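Long-range contacts in Pex (Synechococcus elongatus PCC 7942, PDB 2E1N), which modifies the cyanobacterial circadian clock as a period extender and, as a PadR-like winged-helix protein, probably acts by binding DNA: residues Lys32-Cys37 / Gln116-Tyr121; Gln82-Tyr87 / Tyr101-Ala106. One frame throughout, in Å; residues are numbered along the deposited sequence.

Overall arrangement
Running from the N terminus, the chain enters contact 1 on the first turns of helix 32-43, and the loop closes only when residues 116-121, on helix 110-123, come back against it after 78 intervening residues. Contact 2 opens and closes within that span: residues 82-87 follow helix 68-80 and pair with 101-106 after a hairpin excursion of 13 residues. The two contacts are therefore nested and do not cross. Contact 1 ties the C-terminal helix to helix 32-43, whereas contact 2 closes the base of the hairpin of strands 84-89 and 98-103. Their centres lie about 18 Å apart, and strand 98-103 leads on to helix 110-123.

Contact 1 (Lys32-Cys37 / Gln116-Tyr121); sequences KELAVC and QLWERY
The Y121 ring receives L34 CD2 over the centre of one face: the methyl carbon lies 3.6 Å from the ring centroid and only 6° off the ring normal, which defines a CH-pi contact. Its distances to the six ring carbons are nearly equal, as a centred approach requires. The other methyl of L34, CD1, reaches the far end of the ring, 3.9 Å from Y121 OH, and the two side chains cross at about a right angle. With CG anti to the backbone N (chi1 177°), the Y121 side chain sets out beside its own carbonyl carbon, and its ring comes to lie against L34. The indole of W118 is met obliquely by L34 O, which lies 4.0 Å from W118 CE3, while the same L34 CD2 stands 4.2 Å from that carbon. One leucine methyl thus touches both aromatic residues.

Further along, the contacts are apolar. C37 CB sits 3.8 Å from W118 CB, at the closest backbone approach, and C37 SG faces L117 CB at 4.2 Å. No hydrogen bond links the segments. W118 also meets the ring of Y38, and F22 of the second subunit packs on L34 and C37, which places the interface beside the dimer contact. With axes 8.9 Å apart and N-to-C directions 111° apart, this is a steeply crossed helix pair, joining the first helix of the PadR-like winged-helix core to the C-terminal helix.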
# COMPACT_ATOMS: atom_id res chain seq x y z
N LYS B 32 8.16 -9.48 0.72
CA LYS B 32 9.30 -10.21 1.29
C LYS B 32 10.44 -9.22 1.64
O LYS B 32 11.13 -9.36 2.66
CB LYS B 32 9.73 -11.30 0.32
CG LYS B 32 10.15 -10.78 -1.07
CD LYS B 32 10.44 -11.98 -2.02
CE LYS B 32 11.08 -11.56 -3.31
NZ LYS B 32 10.14 -10.83 -4.20
N GLU B 33 10.59 -8.17 0.85
CA GLU B 33 11.61 -7.18 1.11
C GLU B 33 11.39 -6.41 2.39
O GLU B 33 12.31 -6.26 3.21
CB GLU B 33 11.73 -6.21 -0.06
CG GLU B 33 12.07 -6.86 -1.36
CD GLU B 33 10.89 -7.49 -2.10
OE1 GLU B 33 9.70 -7.40 -1.70
OE2 GLU B 33 11.20 -8.12 -3.12
N LEU B 34 10.15 -5.96 2.61
CA LEU B 34 9.83 -5.28 3.85
C LEU B 34 9.87 -6.23 5.02
O LEU B 34 10.28 -5.81 6.12
CB LEU B 34 8.42 -4.69 3.81
CG LEU B 34 8.28 -3.49 2.90
CD1 LEU B 34 6.83 -3.30 2.44
CD2 LEU B 34 8.82 -2.29 3.68
N ALA B 35 9.49 -7.48 4.82
CA ALA B 35 9.53 -8.46 5.93
C ALA B 35 10.96 -8.72 6.41
O ALA B 35 11.18 -8.85 7.62
CB ALA B 35 8.88 -9.76 5.52
N VAL B 36 11.93 -8.82 5.50
CA VAL B 36 13.33 -8.96 5.91
C VAL B 36 13.76 -7.79 6.80
O VAL B 36 14.39 -7.99 7.84
CB VAL B 36 14.26 -9.13 4.68
CG1 VAL B 36 15.77 -8.92 5.16
CG2 VAL B 36 14.06 -10.44 4.06
N CYS B 37 13.41 -6.56 6.41
CA CYS B 37 13.82 -5.37 7.20
C CYS B 37 13.09 -5.28 8.54
O CYS B 37 13.70 -4.94 9.57
CB CYS B 37 13.60 -4.13 6.37
SG CYS B 37 14.61 -4.23 4.86
N GLN B 116 17.11 0.11 9.30
CA GLN B 116 16.88 1.52 8.95
C GLN B 116 15.89 1.69 7.81
O GLN B 116 15.07 2.61 7.83
CB GLN B 116 18.20 2.18 8.58
CG GLN B 116 19.18 2.36 9.73
CD GLN B 116 20.24 3.39 9.43
OE1 GLN B 116 19.92 4.53 9.06
NE2 GLN B 116 21.49 3.02 9.58
N LEU B 117 15.95 0.81 6.81
CA LEU B 117 15.06 0.89 5.67
C LEU B 117 13.58 0.67 6.10
O LEU B 117 12.67 1.28 5.54
CB LEU B 117 15.45 -0.12 4.60
CG LEU B 117 16.79 0.05 3.87
CD1 LEU B 117 17.00 -1.15 2.96
CD2 LEU B 117 16.85 1.34 3.09
N TRP B 118 13.36 -0.21 7.08
CA TRP B 118 12.04 -0.37 7.69
C TRP B 118 11.56 0.94 8.34
O TRP B 118 10.49 1.46 7.99
CB TRP B 118 12.10 -1.49 8.73
CG TRP B 118 10.89 -1.68 9.58
CD1 TRP B 118 10.80 -1.53 10.94
CD2 TRP B 118 9.61 -2.07 9.13
NE1 TRP B 118 9.53 -1.79 11.36
CE2 TRP B 118 8.77 -2.14 10.27
CE3 TRP B 118 9.06 -2.37 7.87
CZ2 TRP B 118 7.44 -2.48 10.19
CZ3 TRP B 118 7.76 -2.71 7.80
CH2 TRP B 118 6.95 -2.75 8.96
N GLU B 119 12.36 1.46 9.25
CA GLU B 119 11.97 2.63 10.03
C GLU B 119 11.73 3.83 9.11
O GLU B 119 10.74 4.58 9.27
CB GLU B 119 13.01 2.98 11.09
CG GLU B 119 13.37 1.86 12.07
CD GLU B 119 12.23 1.42 13.02
OE1 GLU B 119 12.34 0.31 13.60
OE2 GLU B 119 11.24 2.18 13.21
N ARG B 120 12.59 4.00 8.12
CA ARG B 120 12.42 5.10 7.16
C ARG B 120 11.10 4.92 6.39
O ARG B 120 10.33 5.88 6.25
CB ARG B 120 13.64 5.24 6.25
CG ARG B 120 14.86 5.81 6.98
CD ARG B 120 15.84 6.55 6.05
NE ARG B 120 17.10 6.93 6.71
CZ ARG B 120 17.54 8.18 6.92
NH1 ARG B 120 16.84 9.24 6.54
NH2 ARG B 120 18.71 8.38 7.52
N TYR B 121 10.83 3.70 5.94
CA TYR B 121 9.58 3.37 5.28
C TYR B 121 8.37 3.71 6.15
O TYR B 121 7.35 4.23 5.64
CB TYR B 121 9.56 1.88 4.92
CG TYR B 121 8.29 1.39 4.30
CD1 TYR B 121 8.14 1.36 2.92
CD2 TYR B 121 7.24 0.93 5.09
CE1 TYR B 121 6.99 0.90 2.34
CE2 TYR B 121 6.09 0.47 4.52
CZ TYR B 121 5.96 0.47 3.15
OH TYR B 121 4.80 -0.01 2.57

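Contact 2 (Gln82-Tyr87 / Tyr101-Ala106); sequences QIISGY and YQLAQA
Backbone hydrogen bonds join I83, S85, Q102 and A104. S85 and Q102 form an antiparallel hydrogen-bonded pair: S85 N donates to Q102 O and Q102 N to S85 O, both at 2.9 Å and nearly straight. A third bond, A104 N to I83 O at 3.0 Å, comes from above the carbonyl plane, 36° out of it. One water donates to both I83 O and A104 O, linking the two segments just beyond the paired strands.

Apolar contacts gather around I84. Its CD1 lies 4.0 Å from Y101 CD1, and its CG2 is 4.2 Å from L103 CD2, the side chains of I84 and L103 crossing at about a right angle. I84 and Y101 also touch L75 of helix 68-80.

Polar side chains meet where S85 and Q102 project from the same face. Set between the backbone N and the carbonyl carbon (chi1 72°), Q102 CG packs 3.6 Å from S85 OG. The chain runs on extended, and Q102 NE2 lies 3.4 Å from Y87 CD2, with amide and ring planes 50° apart. An alanine at Q102 would probably leave the Y87 ring without its amide neighbour and S85 OG without the CG that packs on it, though the Y87 hydroxyl would keep its hydrogen bond to D47. The strands, paired through I84-L103, S85-Q102 and G86-Y101, form the base of the two-stranded wing of a winged helix-turn-helix domain.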
# COMPACT_ATOMS: atom_id res chain seq x y z
N GLN B 82 23.47 -15.73 6.26
CA GLN B 82 24.23 -15.80 7.52
C GLN B 82 24.03 -14.59 8.38
O GLN B 82 24.92 -14.28 9.18
CB GLN B 82 25.75 -16.05 7.28
CG GLN B 82 26.00 -17.32 6.49
CD GLN B 82 27.45 -17.75 6.44
OE1 GLN B 82 28.40 -16.98 6.81
NE2 GLN B 82 27.64 -18.97 6.03
N ILE B 83 22.89 -13.91 8.24
CA ILE B 83 22.62 -12.74 9.08
C ILE B 83 21.95 -13.14 10.41
O ILE B 83 22.20 -12.50 11.49
CB ILE B 83 21.72 -11.76 8.32
CG1 ILE B 83 22.40 -11.36 7.04
CG2 ILE B 83 21.43 -10.48 9.19
CD1 ILE B 83 21.57 -10.42 6.18
N ILE B 84 21.11 -14.18 10.34
CA ILE B 84 20.45 -14.70 11.52
C ILE B 84 20.78 -16.15 11.69
O ILE B 84 21.23 -16.84 10.76
CB ILE B 84 18.90 -14.51 11.52
CG1 ILE B 84 18.20 -15.42 10.51
CG2 ILE B 84 18.58 -13.02 11.27
CD1 ILE B 84 16.65 -15.33 10.52
N SER B 85 20.56 -16.61 12.91
CA SER B 85 20.67 -18.00 13.25
C SER B 85 19.51 -18.41 14.14
O SER B 85 18.81 -17.56 14.70
CB SER B 85 22.01 -18.29 13.92
OG SER B 85 22.15 -17.53 15.10
N GLY B 86 19.26 -19.70 14.18
CA GLY B 86 18.19 -20.24 14.94
C GLY B 86 18.70 -21.12 16.05
O GLY B 86 19.85 -21.54 16.07
N TYR B 87 17.82 -21.33 17.02
CA TYR B 87 18.06 -22.26 18.10
C TYR B 87 16.73 -22.75 18.62
O TYR B 87 15.73 -22.12 18.43
CB TYR B 87 18.86 -21.64 19.24
CG TYR B 87 18.27 -20.47 19.98
CD1 TYR B 87 17.57 -20.65 21.18
CD2 TYR B 87 18.49 -19.16 19.55
CE1 TYR B 87 17.08 -19.59 21.86
CE2 TYR B 87 17.98 -18.07 20.25
CZ TYR B 87 17.29 -18.30 21.41
OH TYR B 87 16.79 -17.23 22.12
N TYR B 101 14.96 -17.20 16.90
CA TYR B 101 15.87 -16.59 15.94
C TYR B 101 16.61 -15.42 16.61
O TYR B 101 16.06 -14.72 17.50
CB TYR B 101 15.12 -16.10 14.69
CG TYR B 101 14.45 -17.20 13.96
CD1 TYR B 101 15.17 -18.02 13.07
CD2 TYR B 101 13.14 -17.46 14.16
CE1 TYR B 101 14.54 -19.05 12.42
CE2 TYR B 101 12.51 -18.49 13.51
CZ TYR B 101 13.22 -19.29 12.66
OH TYR B 101 12.55 -20.31 12.00
N GLN B 102 17.87 -15.28 16.24
CA GLN B 102 18.70 -14.19 16.76
C GLN B 102 19.68 -13.71 15.69
O GLN B 102 19.95 -14.41 14.73
CB GLN B 102 19.44 -14.64 18.03
CG GLN B 102 20.56 -15.63 17.76
CD GLN B 102 21.14 -16.32 19.03
OE1 GLN B 102 21.31 -15.70 20.07
NE2 GLN B 102 21.47 -17.56 18.89
N LEU B 103 20.20 -12.50 15.86
CA LEU B 103 21.24 -12.05 14.95
C LEU B 103 22.48 -12.86 15.25
O LEU B 103 22.85 -13.02 16.42
CB LEU B 103 21.55 -10.56 15.13
CG LEU B 103 20.43 -9.60 14.86
CD1 LEU B 103 20.93 -8.19 15.16
CD2 LEU B 103 19.92 -9.73 13.44
N ALA B 104 23.12 -13.37 14.20
CA ALA B 104 24.42 -14.05 14.34
C ALA B 104 25.57 -13.02 14.57
O ALA B 104 25.43 -11.86 14.19
CB ALA B 104 24.71 -14.85 13.11
N GLN B 105 26.64 -13.46 15.22
CA GLN B 105 27.85 -12.62 15.39
C GLN B 105 28.54 -12.56 14.04
O GLN B 105 28.85 -13.62 13.48
CB GLN B 105 28.80 -13.18 16.43
CG GLN B 105 28.28 -13.11 17.89
CD GLN B 105 29.38 -13.28 18.95
OE1 GLN B 105 30.33 -12.50 18.99
NE2 GLN B 105 29.27 -14.29 19.77
N ALA B 106 28.81 -11.34 13.58
CA ALA B 106 29.49 -11.10 12.30
C ALA B 106 30.20 -9.75 12.31
O ALA B 106 29.77 -8.82 12.99
CB ALA B 106 28.49 -11.08 11.18
O HOH W 1 24.24 -10.54 11.87